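Local atomic coordinates of putative Phosphoglycerate mutase (Plasmodium falciparum, PDB entry 3EOZ), a protein that probably acts as a protein serine/threonine phosphatase of the histidine phosphatase superfamily, and may also have phosphoglycerate mutase activity. Residues B[70-75]-B[92-97]; B[100-105]-B[150-155]; B[133-138]-B[160-165]. One frame throughout, in Å; residues are numbered along the deposited sequence.

Contact 1: B[70-75]-B[92-97]; sequences SVIYHS and PDANLI
Val71, Ile72 and Tyr73 pair in parallel with Asn95, Leu96 and Ile97 at one edge of the sheet. The two strands are the beta arms of a beta-alpha-beta crossover through helix 78-88. Asn95 N donates to Ser70 O, and Asn95 O accepts from Ile72 N at 2.9 Å. Ile97 repeats the pattern: its N donates to Ile72 O at 2.9 Å, and its O accepts from His74 N in a more bent bond (140° at the hydrogen). Val71, Tyr73 and Ile97 share one face of the sheet. Val71 CG1 points away from its own backbone N (chi1 -170°), and this carries it over the centre of the Tyr73 ring, 3.4 Å above the plane. Val71 CG1 also meets Ile97 CD1 at 3.5 Å. Tyr73 and Ile97 run side by side, with Tyr73 CD2 3.8 Å from Ile97 CG2. On the other face Ile72 CB lies 4.1 Å from Leu96 CD1. The His74 ring turns one face to Ile97 O, and its ND1 donates to Ser75 O at 2.7 Å, which helps fix the rotation of the ring. Within the chain, strand 95-98 is outermost. Strand 68-74 bonds on its other side to strand 148-154 through Leu151 and Ile153. Helix 78-88 meets His74 and Leu96, while Tyr138 of helix 114-139 packs edge-to-face with Tyr73.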
ATOM      1  N   SER B  70      25.187  16.164  12.678  1.00 52.75           N
ATOM      2  CA  SER B  70      26.424  15.765  13.337  1.00 51.99           C
ATOM      3  C   SER B  70      27.019  14.452  12.843  1.00 51.21           C
ATOM      4  O   SER B  70      28.245  14.314  12.814  1.00 51.58           O
ATOM      5  CB  SER B  70      26.213  15.688  14.854  1.00 52.17           C
ATOM      6  OG  SER B  70      25.168  14.803  15.198  1.00 53.19           O
ATOM      7  N   VAL B  71      26.171  13.484  12.479  1.00 50.07           N
ATOM      8  CA  VAL B  71      26.647  12.162  12.028  1.00 48.72           C
ATOM      9  C   VAL B  71      25.884  11.651  10.809  1.00 47.66           C
ATOM     10  O   VAL B  71      24.699  11.882  10.670  1.00 47.64           O
ATOM     11  CB  VAL B  71      26.502  11.095  13.126  1.00 48.86           C
ATOM     12  CG1 VAL B  71      27.236   9.799  12.719  1.00 48.19           C
ATOM     13  CG2 VAL B  71      27.001  11.621  14.473  1.00 49.09           C
ATOM     14  N   ILE B  72      26.588  10.952   9.934  1.00 46.34           N
ATOM     15  CA  ILE B  72      25.998  10.229   8.844  1.00 45.33           C
ATOM     16  C   ILE B  72      26.414   8.774   9.048  1.00 45.15           C
ATOM     17  O   ILE B  72      27.602   8.457   9.002  1.00 45.07           O
ATOM     18  CB  ILE B  72      26.502  10.760   7.496  1.00 45.16           C
ATOM     19  CG1 ILE B  72      26.073  12.224   7.307  1.00 45.43           C
ATOM     20  CG2 ILE B  72      25.958   9.929   6.353  1.00 44.20           C
ATOM     21  CD1 ILE B  72      26.677  12.892   6.075  1.00 44.92           C
ATOM     22  N   TYR B  73      25.448   7.890   9.295  1.00 44.49           N
ATOM     23  CA  TYR B  73      25.752   6.470   9.540  1.00 44.00           C
ATOM     24  C   TYR B  73      25.650   5.645   8.273  1.00 44.93           C
ATOM     25  O   TYR B  73      24.886   5.985   7.372  1.00 45.45           O
ATOM     26  CB  TYR B  73      24.801   5.892  10.569  1.00 43.05           C
ATOM     27  CG  TYR B  73      24.916   6.509  11.924  1.00 39.85           C
ATOM     28  CD1 TYR B  73      24.031   7.496  12.342  1.00 39.03           C
ATOM     29  CD2 TYR B  73      25.904   6.109  12.797  1.00 38.12           C
ATOM     30  CE1 TYR B  73      24.118   8.063  13.604  1.00 36.57           C
ATOM     31  CE2 TYR B  73      26.003   6.663  14.058  1.00 38.97           C
ATOM     32  CZ  TYR B  73      25.110   7.649  14.456  1.00 37.02           C
ATOM     33  OH  TYR B  73      25.217   8.187  15.707  1.00 34.27           O
ATOM     34  N   HIS B  74      26.406   4.553   8.199  1.00 45.87           N
ATOM     35  CA  HIS B  74      26.337   3.687   7.033  1.00 46.81           C
ATOM     36  C   HIS B  74      26.861   2.304   7.325  1.00 47.47           C
ATOM     37  O   HIS B  74      27.459   2.059   8.358  1.00 47.74           O
ATOM     38  CB  HIS B  74      27.106   4.308   5.865  1.00 47.15           C
ATOM     39  CG  HIS B  74      28.568   4.471   6.135  1.00 47.80           C
ATOM     40  ND1 HIS B  74      29.475   3.447   5.953  1.00 47.17           N
ATOM     41  CD2 HIS B  74      29.279   5.534   6.584  1.00 46.63           C
ATOM     42  CE1 HIS B  74      30.679   3.869   6.295  1.00 46.33           C
ATOM     43  NE2 HIS B  74      30.585   5.133   6.676  1.00 46.08           N
ATOM     44  N   SER B  75      26.621   1.389   6.399  1.00 48.75           N
ATOM     45  CA  SER B  75      27.078   0.001   6.543  1.00 49.49           C
ATOM     46  C   SER B  75      28.527  -0.161   6.037  1.00 50.17           C
ATOM     47  O   SER B  75      29.142   0.796   5.590  1.00 49.61           O
ATOM     48  CB  SER B  75      26.158  -0.922   5.749  1.00 49.22           C
ATOM     49  OG  SER B  75      26.453  -0.822   4.363  1.00 48.51           O
ATOM     50  N   PRO B  92      29.831  19.198   5.364  1.00 59.70           N
ATOM     51  CA  PRO B  92      31.270  18.952   5.546  1.00 59.52           C
ATOM     52  C   PRO B  92      31.659  18.787   7.020  1.00 59.19           C
ATOM     53  O   PRO B  92      32.604  18.059   7.325  1.00 59.25           O
ATOM     54  CB  PRO B  92      31.925  20.204   4.946  1.00 59.55           C
ATOM     55  CG  PRO B  92      30.801  20.994   4.285  1.00 59.70           C
ATOM     56  CD  PRO B  92      29.566  20.605   4.997  1.00 59.81           C
ATOM     57  N   ASP B  93      30.902  19.426   7.914  1.00 58.59           N
ATOM     58  CA  ASP B  93      31.137  19.333   9.353  1.00 58.21           C
ATOM     59  C   ASP B  93      30.671  18.012   9.998  1.00 57.94           C
ATOM     60  O   ASP B  93      30.825  17.825  11.209  1.00 57.97           O
ATOM     61  CB  ASP B  93      30.449  20.510  10.059  1.00 58.11           C
ATOM     62  N   ALA B  94      30.102  17.098   9.214  1.00 57.35           N
ATOM     63  CA  ALA B  94      29.488  15.905   9.783  1.00 56.46           C
ATOM     64  C   ALA B  94      30.443  14.722   9.756  1.00 55.85           C
ATOM     65  O   ALA B  94      31.205  14.546   8.812  1.00 55.94           O
ATOM     66  CB  ALA B  94      28.203  15.577   9.029  1.00 56.59           C
ATOM     67  N   ASN B  95      30.373  13.883  10.778  1.00 55.18           N
ATOM     68  CA  ASN B  95      31.237  12.711  10.867  1.00 54.58           C
ATOM     69  C   ASN B  95      30.570  11.462  10.270  1.00 54.07           C
ATOM     70  O   ASN B  95      29.446  11.121  10.627  1.00 54.17           O
ATOM     71  CB  ASN B  95      31.622  12.480  12.332  1.00 54.75           C
ATOM     72  CG  ASN B  95      32.199  13.743  12.995  1.00 55.29           C
ATOM     73  OD1 ASN B  95      31.566  14.346  13.873  1.00 56.58           O
ATOM     74  ND2 ASN B  95      33.379  14.165  12.545  1.00 53.02           N
ATOM     75  N   LEU B  96      31.262  10.799   9.350  1.00 53.13           N
ATOM     76  CA  LEU B  96      30.818   9.524   8.818  1.00 52.59           C
ATOM     77  C   LEU B  96      31.141   8.433   9.823  1.00 52.11           C
ATOM     78  O   LEU B  96      32.291   8.277  10.196  1.00 52.74           O
ATOM     79  CB  LEU B  96      31.491   9.227   7.476  1.00 52.50           C
ATOM     80  CG  LEU B  96      30.895   9.941   6.244  1.00 52.64           C
ATOM     81  CD1 LEU B  96      30.469  11.352   6.586  1.00 52.24           C
ATOM     82  CD2 LEU B  96      31.867   9.969   5.079  1.00 51.53           C
ATOM     83  N   ILE B  97      30.130   7.706  10.294  1.00 51.55           N
ATOM     84  CA  ILE B  97      30.354   6.567  11.189  1.00 50.99           C
ATOM     85  C   ILE B  97      29.859   5.268  10.569  1.00 50.57           C
ATOM     86  O   ILE B  97      28.726   5.192  10.101  1.00 50.81           O
ATOM     87  CB  ILE B  97      29.710   6.756  12.575  1.00 50.95           C
ATOM     88  CG1 ILE B  97      30.567   7.684  13.434  1.00 51.94           C
ATOM     89  CG2 ILE B  97      29.604   5.407  13.315  1.00 50.17           C
ATOM     90  CD1 ILE B  97      30.696   9.071  12.887  1.00 54.59           C
TER

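Contact 2: B[100-105]-B[150-155]; sequences PNLNEG and QLVICH
Leu102 packs onto Val152 and Cys154, and two residues on Glu104 lies across His155. The first group is the buried, tightly packed part of the contact. Here a short 3-10 turn, with Asn103 N bonded to Pro100 O, sets Leu102 against the end of a central strand. The two methyls of Leu102 rest against the strand: Leu102 CD2 sits 3.8 Å from Val152 CG1, and Leu102 CD1 lies 3.7 Å from Ile153 O. Cys154 SG is a looser neighbour of CD2. Tyr73 and Tyr138 also touch this leucine.

Between the two parts a water bridges Leu102 O and His155 N. It accepts from His155 N at 3.0 Å, while its approach to Leu102 O is modelled very short. The other end is more open, and Glu104 and His155 are partly exposed. Glu104 CB stands over one face of the His155 ring, 3.4 Å above the plane and offset toward its rim, in a CH-pi contact. CG of Glu104 lies between its own N and carbonyl carbon (chi1 69°), and the chain then runs extended across the ring. It brings Glu104 OE1 to 3.0 Å from His155 CD2, a ring carbon, with the carboxylate and ring planes 66° apart.

The polar ends are held from elsewhere. Glu104 OE1 makes a salt bridge to Arg79, and His155 ND1 caps Asn157 N at the start of helix 156-166. A phosphate ion, probably from the crystallisation liquor, lies against the His155 side chain. A histidine at the end of this strand with a glutamate beside it is consistent with the phosphate pocket of the histidine phosphatases.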
ATOM      1  N   PRO B 100      28.472  -1.750  11.249  1.00 46.81           N
ATOM      2  CA  PRO B 100      28.248  -3.056  10.632  1.00 46.56           C
ATOM      3  C   PRO B 100      26.853  -3.656  10.894  1.00 45.69           C
ATOM      4  O   PRO B 100      26.426  -4.532  10.145  1.00 45.35           O
ATOM      5  CB  PRO B 100      29.347  -3.947  11.251  1.00 46.41           C
ATOM      6  CG  PRO B 100      29.916  -3.202  12.348  1.00 46.51           C
ATOM      7  CD  PRO B 100      29.668  -1.752  12.108  1.00 47.03           C
ATOM      8  N   ASN B 101      26.165  -3.192  11.939  1.00 45.07           N
ATOM      9  CA  ASN B 101      24.767  -3.578  12.194  1.00 44.34           C
ATOM     10  C   ASN B 101      23.771  -3.130  11.099  1.00 44.27           C
ATOM     11  O   ASN B 101      22.704  -3.732  10.973  1.00 43.69           O
ATOM     12  CB  ASN B 101      24.307  -3.082  13.570  1.00 44.03           C
ATOM     13  CG  ASN B 101      24.903  -3.886  14.716  1.00 42.65           C
ATOM     14  OD1 ASN B 101      25.280  -5.046  14.543  1.00 41.15           O
ATOM     15  ND2 ASN B 101      24.938  -3.293  15.899  1.00 37.11           N
ATOM     16  N   LEU B 102      24.139  -2.104  10.313  1.00 44.28           N
ATOM     17  CA  LEU B 102      23.384  -1.666   9.136  1.00 44.34           C
ATOM     18  C   LEU B 102      23.616  -2.524   7.884  1.00 45.76           C
ATOM     19  O   LEU B 102      23.018  -2.269   6.839  1.00 45.60           O
ATOM     20  CB  LEU B 102      23.730  -0.204   8.791  1.00 44.11           C
ATOM     21  CG  LEU B 102      23.215   0.919   9.691  1.00 42.58           C
ATOM     22  CD1 LEU B 102      23.798   2.222   9.255  1.00 40.73           C
ATOM     23  CD2 LEU B 102      21.668   1.005   9.704  1.00 39.36           C
ATOM     24  N   ASN B 103      24.481  -3.530   7.971  1.00 47.82           N
ATOM     25  CA  ASN B 103      24.740  -4.425   6.835  1.00 49.46           C
ATOM     26  C   ASN B 103      23.495  -5.147   6.365  1.00 51.40           C
ATOM     27  O   ASN B 103      22.768  -5.727   7.170  1.00 52.08           O
ATOM     28  CB  ASN B 103      25.770  -5.490   7.198  1.00 49.24           C
ATOM     29  CG  ASN B 103      27.191  -4.951   7.249  1.00 49.58           C
ATOM     30  OD1 ASN B 103      27.434  -3.745   7.118  1.00 51.61           O
ATOM     31  ND2 ASN B 103      28.139  -5.850   7.437  1.00 47.86           N
ATOM     32  N   GLU B 104      23.284  -5.134   5.052  1.00 53.62           N
ATOM     33  CA  GLU B 104      22.184  -5.849   4.399  1.00 55.34           C
ATOM     34  C   GLU B 104      22.191  -7.340   4.654  1.00 56.41           C
ATOM     35  O   GLU B 104      21.138  -7.977   4.633  1.00 57.09           O
ATOM     36  CB  GLU B 104      22.302  -5.671   2.893  1.00 55.98           C
ATOM     37  CG  GLU B 104      23.510  -6.419   2.319  1.00 58.32           C
ATOM     38  CD  GLU B 104      24.002  -5.840   1.026  1.00 62.16           C
ATOM     39  OE1 GLU B 104      24.004  -4.588   0.909  1.00 64.01           O
ATOM     40  OE2 GLU B 104      24.399  -6.638   0.136  1.00 64.59           O
ATOM     41  N   GLY B 105      23.377  -7.913   4.830  1.00 57.57           N
ATOM     42  CA  GLY B 105      23.500  -9.347   5.026  1.00 58.57           C
ATOM     43  C   GLY B 105      23.033 -10.178   3.834  1.00 59.34           C
ATOM     44  O   GLY B 105      22.775  -9.661   2.738  1.00 59.67           O
ATOM     45  N   GLN B 150      20.969  13.241  12.837  1.00 49.70           N
ATOM     46  CA  GLN B 150      21.854  12.273  12.187  1.00 48.05           C
ATOM     47  C   GLN B 150      21.110  11.646  11.007  1.00 46.65           C
ATOM     48  O   GLN B 150      19.880  11.528  11.027  1.00 46.47           O
ATOM     49  CB  GLN B 150      22.301  11.161  13.140  1.00 47.96           C
ATOM     50  CG  GLN B 150      23.065  11.595  14.386  1.00 48.13           C
ATOM     51  CD  GLN B 150      22.167  12.069  15.488  1.00 48.30           C
ATOM     52  OE1 GLN B 150      21.213  11.397  15.835  1.00 47.06           O
ATOM     53  NE2 GLN B 150      22.452  13.262  16.035  1.00 51.17           N
ATOM     54  N   LEU B 151      21.869  11.251   9.985  1.00 44.90           N
ATOM     55  CA  LEU B 151      21.337  10.625   8.787  1.00 43.40           C
ATOM     56  C   LEU B 151      21.737   9.175   8.793  1.00 42.19           C
ATOM     57  O   LEU B 151      22.912   8.853   8.921  1.00 42.00           O
ATOM     58  CB  LEU B 151      21.892  11.296   7.540  1.00 43.34           C
ATOM     59  CG  LEU B 151      21.565  12.780   7.376  1.00 42.95           C
ATOM     60  CD1 LEU B 151      22.264  13.356   6.153  1.00 43.86           C
ATOM     61  CD2 LEU B 151      20.089  12.990   7.259  1.00 43.50           C
ATOM     62  N   VAL B 152      20.757   8.287   8.684  1.00 41.00           N
ATOM     63  CA  VAL B 152      21.038   6.866   8.674  1.00 39.48           C
ATOM     64  C   VAL B 152      20.904   6.421   7.233  1.00 39.33           C
ATOM     65  O   VAL B 152      19.825   6.478   6.680  1.00 39.28           O
ATOM     66  CB  VAL B 152      20.073   6.119   9.592  1.00 38.98           C
ATOM     67  CG1 VAL B 152      20.468   4.661   9.711  1.00 37.44           C
ATOM     68  CG2 VAL B 152      20.070   6.775  10.949  1.00 37.74           C
ATOM     69  N   ILE B 153      22.008   6.020   6.611  1.00 39.38           N
ATOM     70  CA  ILE B 153      21.967   5.548   5.229  1.00 39.82           C
ATOM     71  C   ILE B 153      21.733   4.052   5.238  1.00 40.09           C
ATOM     72  O   ILE B 153      22.372   3.326   5.995  1.00 40.27           O
ATOM     73  CB  ILE B 153      23.221   5.905   4.442  1.00 39.93           C
ATOM     74  CG1 ILE B 153      23.405   7.424   4.451  1.00 39.65           C
ATOM     75  CG2 ILE B 153      23.112   5.397   3.004  1.00 39.46           C
ATOM     76  CD1 ILE B 153      24.500   7.872   3.562  1.00 40.94           C
ATOM     77  N   CYS B 154      20.798   3.607   4.402  1.00 40.14           N
ATOM     78  CA  CYS B 154      20.226   2.262   4.535  1.00 40.52           C
ATOM     79  C   CYS B 154      20.068   1.534   3.214  1.00 40.30           C
ATOM     80  O   CYS B 154      19.626   2.099   2.217  1.00 40.41           O
ATOM     81  CB  CYS B 154      18.836   2.354   5.169  1.00 40.29           C
ATOM     82  SG  CYS B 154      18.811   2.761   6.906  1.00 41.43           S
ATOM     83  N   HIS B 155      20.410   0.258   3.234  1.00 40.54           N
ATOM     84  CA  HIS B 155      19.973  -0.667   2.206  1.00 40.95           C
ATOM     85  C   HIS B 155      18.450  -0.765   2.280  1.00 40.08           C
ATOM     86  O   HIS B 155      17.847  -0.586   3.356  1.00 39.04           O
ATOM     87  CB  HIS B 155      20.597  -2.034   2.440  1.00 41.61           C
ATOM     88  CG  HIS B 155      20.402  -2.989   1.304  1.00 46.09           C
ATOM     89  ND1 HIS B 155      19.185  -3.576   1.015  1.00 49.29           N
ATOM     90  CD2 HIS B 155      21.276  -3.469   0.387  1.00 49.31           C
ATOM     91  CE1 HIS B 155      19.319  -4.376  -0.027  1.00 49.46           C
ATOM     92  NE2 HIS B 155      20.575  -4.322  -0.435  1.00 49.93           N
TER
HETATM   93  O   HOH W   1      22.317  -0.263   5.519  1.00 49.70           O

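Contact 3: B[133-138]-B[160-165]; sequences KAYETY and RYFLCR. With PO4 (phosphate ion), chain D.
Tyr135 and Arg165 cross obliquely where helices 114-139 and 156-166 meet, at -65° between the axes of the two short segments. Arg165 is stretched out, with CG anti to its N and an extended chain as far as NE. Its CD thus comes over the centre of the Tyr135 ring, 3.5 Å above the plane, in a CH-pi contact. The guanidinium continues over the same ring, only 25° from parallel with it, and Arg165 CZ lies 3.2 Å from Tyr135 CD2. Phe162 approaches the tyrosine from the edge instead. The two side chains slide past each other in opposite directions, and Tyr135 CD1 meets Phe162 CD1 at 3.7 Å. Ala134 CB in turn touches the edge of Phe162 at CZ. Phe139 stacks on Tyr135 and packs edge-to-face with Phe162, while Tyr161 and Cys164 also pack against a second subunit.

Polar bonds fix the arginine. Arg165 NH1 donates to Tyr161 OH at 2.9 Å, somewhat out of the guanidinium plane. It also bonds to Asn132. Arg165 NE donates almost straight to PO4 O4 at 2.7 Å (166°). Tyr135 OH donates to PO4 O2 of the same ion at 2.8 Å. This phosphate is distant from the one near His155. The contact therefore joins a buried aromatic cluster to a spot where a phosphate ion, likely from the crystallisation liquor, binds in the crystal, probably helped by the positive charge of Arg165.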
ATOM      1  N   LYS B 133      19.482  -4.676  16.949  1.00 36.93           N
ATOM      2  CA  LYS B 133      20.388  -3.770  17.608  1.00 36.90           C
ATOM      3  C   LYS B 133      20.430  -2.412  16.888  1.00 36.55           C
ATOM      4  O   LYS B 133      20.401  -1.386  17.539  1.00 36.20           O
ATOM      5  CB  LYS B 133      21.785  -4.398  17.693  1.00 36.87           C
ATOM      6  CG  LYS B 133      22.838  -3.536  18.424  1.00 39.08           C
ATOM      7  CD  LYS B 133      22.355  -3.062  19.789  1.00 41.44           C
ATOM      8  CE  LYS B 133      23.456  -2.364  20.602  1.00 43.53           C
ATOM      9  NZ  LYS B 133      23.754  -0.996  20.113  1.00 43.18           N
ATOM     10  N   ALA B 134      20.489  -2.418  15.562  1.00 36.32           N
ATOM     11  CA  ALA B 134      20.458  -1.177  14.799  1.00 37.13           C
ATOM     12  C   ALA B 134      19.123  -0.456  14.971  1.00 37.69           C
ATOM     13  O   ALA B 134      19.083   0.776  15.109  1.00 37.71           O
ATOM     14  CB  ALA B 134      20.712  -1.441  13.321  1.00 36.78           C
ATOM     15  N   TYR B 135      18.032  -1.222  14.946  1.00 38.04           N
ATOM     16  CA  TYR B 135      16.700  -0.648  15.084  1.00 38.19           C
ATOM     17  C   TYR B 135      16.599   0.132  16.385  1.00 37.97           C
ATOM     18  O   TYR B 135      16.127   1.251  16.408  1.00 38.22           O
ATOM     19  CB  TYR B 135      15.617  -1.744  15.037  1.00 38.63           C
ATOM     20  CG  TYR B 135      14.229  -1.186  15.214  1.00 37.83           C
ATOM     21  CD1 TYR B 135      13.643  -0.424  14.214  1.00 38.80           C
ATOM     22  CD2 TYR B 135      13.523  -1.384  16.398  1.00 37.57           C
ATOM     23  CE1 TYR B 135      12.366   0.115  14.383  1.00 40.78           C
ATOM     24  CE2 TYR B 135      12.250  -0.851  16.578  1.00 37.89           C
ATOM     25  CZ  TYR B 135      11.678  -0.104  15.572  1.00 38.99           C
ATOM     26  OH  TYR B 135      10.428   0.436  15.734  1.00 39.20           O
ATOM     27  N   GLU B 136      17.054  -0.473  17.472  1.00 37.99           N
ATOM     28  CA  GLU B 136      17.072   0.200  18.774  1.00 38.02           C
ATOM     29  C   GLU B 136      18.032   1.383  18.824  1.00 37.53           C
ATOM     30  O   GLU B 136      17.734   2.387  19.466  1.00 36.94           O
ATOM     31  CB  GLU B 136      17.443  -0.783  19.863  1.00 38.01           C
ATOM     32  CG  GLU B 136      16.417  -1.897  20.000  1.00 40.72           C
ATOM     33  CD  GLU B 136      16.695  -2.832  21.150  1.00 43.26           C
ATOM     34  OE1 GLU B 136      17.804  -2.772  21.724  1.00 45.63           O
ATOM     35  OE2 GLU B 136      15.787  -3.630  21.481  1.00 47.22           O
ATOM     36  N   THR B 137      19.191   1.249  18.183  1.00 37.22           N
ATOM     37  CA  THR B 137      20.135   2.329  18.154  1.00 37.28           C
ATOM     38  C   THR B 137      19.469   3.552  17.536  1.00 38.03           C
ATOM     39  O   THR B 137      19.454   4.615  18.138  1.00 38.26           O
ATOM     40  CB  THR B 137      21.371   1.992  17.346  1.00 37.64           C
ATOM     41  OG1 THR B 137      22.059   0.904  17.962  1.00 35.13           O
ATOM     42  CG2 THR B 137      22.300   3.247  17.209  1.00 34.97           C
ATOM     43  N   TYR B 138      18.876   3.381  16.361  1.00 38.14           N
ATOM     44  CA  TYR B 138      18.431   4.517  15.583  1.00 38.43           C
ATOM     45  C   TYR B 138      17.005   4.916  15.905  1.00 39.04           C
ATOM     46  O   TYR B 138      16.634   6.073  15.704  1.00 38.09           O
ATOM     47  CB  TYR B 138      18.659   4.246  14.094  1.00 38.71           C
ATOM     48  CG  TYR B 138      20.120   3.951  13.800  1.00 39.03           C
ATOM     49  CD1 TYR B 138      21.080   4.965  13.862  1.00 40.56           C
ATOM     50  CD2 TYR B 138      20.545   2.668  13.501  1.00 39.39           C
ATOM     51  CE1 TYR B 138      22.434   4.705  13.612  1.00 41.27           C
ATOM     52  CE2 TYR B 138      21.883   2.392  13.253  1.00 41.66           C
ATOM     53  CZ  TYR B 138      22.834   3.425  13.304  1.00 42.60           C
ATOM     54  OH  TYR B 138      24.166   3.157  13.057  1.00 41.35           O
ATOM     55  N   ARG B 160      13.207  -1.306   4.929  1.00 39.06           N
ATOM     56  CA  ARG B 160      11.986  -2.088   4.959  1.00 39.40           C
ATOM     57  C   ARG B 160      11.727  -2.635   6.338  1.00 38.50           C
ATOM     58  O   ARG B 160      10.622  -2.485   6.860  1.00 39.26           O
ATOM     59  CB  ARG B 160      12.065  -3.242   3.959  1.00 40.21           C
ATOM     60  CG  ARG B 160      10.750  -3.967   3.794  1.00 43.64           C
ATOM     61  CD  ARG B 160      10.720  -4.827   2.561  1.00 47.34           C
ATOM     62  NE  ARG B 160      11.682  -5.920   2.658  1.00 51.04           N
ATOM     63  CZ  ARG B 160      12.578  -6.232   1.725  1.00 53.64           C
ATOM     64  NH1 ARG B 160      12.660  -5.538   0.584  1.00 54.83           N
ATOM     65  NH2 ARG B 160      13.400  -7.259   1.934  1.00 53.28           N
ATOM     66  N   TYR B 161      12.733  -3.276   6.923  1.00 37.49           N
ATOM     67  CA  TYR B 161      12.628  -3.809   8.284  1.00 36.63           C
ATOM     68  C   TYR B 161      12.278  -2.671   9.252  1.00 35.92           C
ATOM     69  O   TYR B 161      11.295  -2.752   9.962  1.00 35.94           O
ATOM     70  CB  TYR B 161      13.927  -4.508   8.707  1.00 36.44           C
ATOM     71  CG  TYR B 161      13.946  -4.999  10.148  1.00 37.44           C
ATOM     72  CD1 TYR B 161      14.248  -4.142  11.190  1.00 38.19           C
ATOM     73  CD2 TYR B 161      13.699  -6.346  10.462  1.00 38.65           C
ATOM     74  CE1 TYR B 161      14.269  -4.584  12.509  1.00 39.55           C
ATOM     75  CE2 TYR B 161      13.713  -6.798  11.776  1.00 38.15           C
ATOM     76  CZ  TYR B 161      14.002  -5.912  12.795  1.00 40.12           C
ATOM     77  OH  TYR B 161      14.021  -6.342  14.106  1.00 42.19           O
ATOM     78  N   PHE B 162      13.062  -1.598   9.252  1.00 34.79           N
ATOM     79  CA  PHE B 162      12.791  -0.456  10.129  1.00 33.98           C
ATOM     80  C   PHE B 162      11.361   0.040  10.040  1.00 33.39           C
ATOM     81  O   PHE B 162      10.704   0.236  11.053  1.00 32.86           O
ATOM     82  CB  PHE B 162      13.738   0.728   9.823  1.00 33.85           C
ATOM     83  CG  PHE B 162      15.185   0.508  10.242  1.00 33.48           C
ATOM     84  CD1 PHE B 162      15.565  -0.556  11.073  1.00 33.28           C
ATOM     85  CD2 PHE B 162      16.169   1.380   9.804  1.00 33.58           C
ATOM     86  CE1 PHE B 162      16.888  -0.729  11.451  1.00 33.10           C
ATOM     87  CE2 PHE B 162      17.503   1.210  10.185  1.00 33.13           C
ATOM     88  CZ  PHE B 162      17.857   0.156  11.007  1.00 32.84           C
ATOM     89  N   LEU B 163      10.881   0.258   8.828  1.00 33.60           N
ATOM     90  CA  LEU B 163       9.589   0.923   8.649  1.00 33.64           C
ATOM     91  C   LEU B 163       8.435  -0.034   8.864  1.00 33.70           C
ATOM     92  O   LEU B 163       7.420   0.345   9.451  1.00 33.69           O
ATOM     93  CB  LEU B 163       9.502   1.595   7.280  1.00 33.53           C
ATOM     94  CG  LEU B 163      10.412   2.818   7.107  1.00 33.65           C
ATOM     95  CD1 LEU B 163      10.271   3.397   5.703  1.00 32.19           C
ATOM     96  CD2 LEU B 163      10.086   3.876   8.119  1.00 33.21           C
ATOM     97  N   CYS B 164       8.574  -1.277   8.410  1.00 33.82           N
ATOM     98  CA  CYS B 164       7.541  -2.279   8.721  1.00 34.35           C
ATOM     99  C   CYS B 164       7.345  -2.354  10.231  1.00 34.42           C
ATOM    100  O   CYS B 164       6.211  -2.390  10.741  1.00 33.88           O
ATOM    101  CB  CYS B 164       7.887  -3.673   8.159  1.00 33.78           C
ATOM    102  SG  CYS B 164       7.635  -3.822   6.378  1.00 34.46           S
ATOM    103  N   ARG B 165       8.468  -2.352  10.940  1.00 34.86           N
ATOM    104  CA  ARG B 165       8.455  -2.465  12.386  1.00 35.54           C
ATOM    105  C   ARG B 165       7.984  -1.154  13.059  1.00 35.60           C
ATOM    106  O   ARG B 165       7.047  -1.169  13.854  1.00 35.99           O
ATOM    107  CB  ARG B 165       9.831  -2.900  12.863  1.00 35.68           C
ATOM    108  CG  ARG B 165       9.913  -3.038  14.335  1.00 37.64           C
ATOM    109  CD  ARG B 165      11.184  -3.746  14.789  1.00 38.80           C
ATOM    110  NE  ARG B 165      11.223  -3.739  16.255  1.00 39.36           N
ATOM    111  CZ  ARG B 165      12.203  -4.243  16.988  1.00 39.57           C
ATOM    112  NH1 ARG B 165      13.255  -4.806  16.406  1.00 40.75           N
ATOM    113  NH2 ARG B 165      12.141  -4.154  18.306  1.00 40.64           N
TER
HETATM  114  P   PO4 D 215       8.575  -1.789  18.312  1.00 74.29           P
HETATM  115  O1  PO4 D 215       7.137  -2.015  18.735  1.00 75.67           O
HETATM  116  O2  PO4 D 215       8.745  -0.353  17.843  1.00 71.17           O
HETATM  117  O3  PO4 D 215       9.463  -2.035  19.503  1.00 74.99           O
HETATM  118  O4  PO4 D 215       8.928  -2.811  17.255  1.00 73.20           O

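How the contacts relate
From the N terminus, contact 1 comes first. It closes the crossover from strand 68-74 through helix 78-88 to strand 95-98, and is complete before contact 2 opens at Pro100. Contact 2 closes a long loop, bringing the turn after strand 95-98 back to strand 148-154. Contact 3 opens inside that loop, at Lys133, and closes beyond it, at Arg165, so contacts 2 and 3 cross. Strands 68-74 and 148-154 are neighbours in the sheet, so contacts 1 and 2 share it. Tyr138 links all three: it touches Tyr73, Leu102 and Val152 as well as Phe162. Together the contacts tie the sheet edge, its centre and two helices.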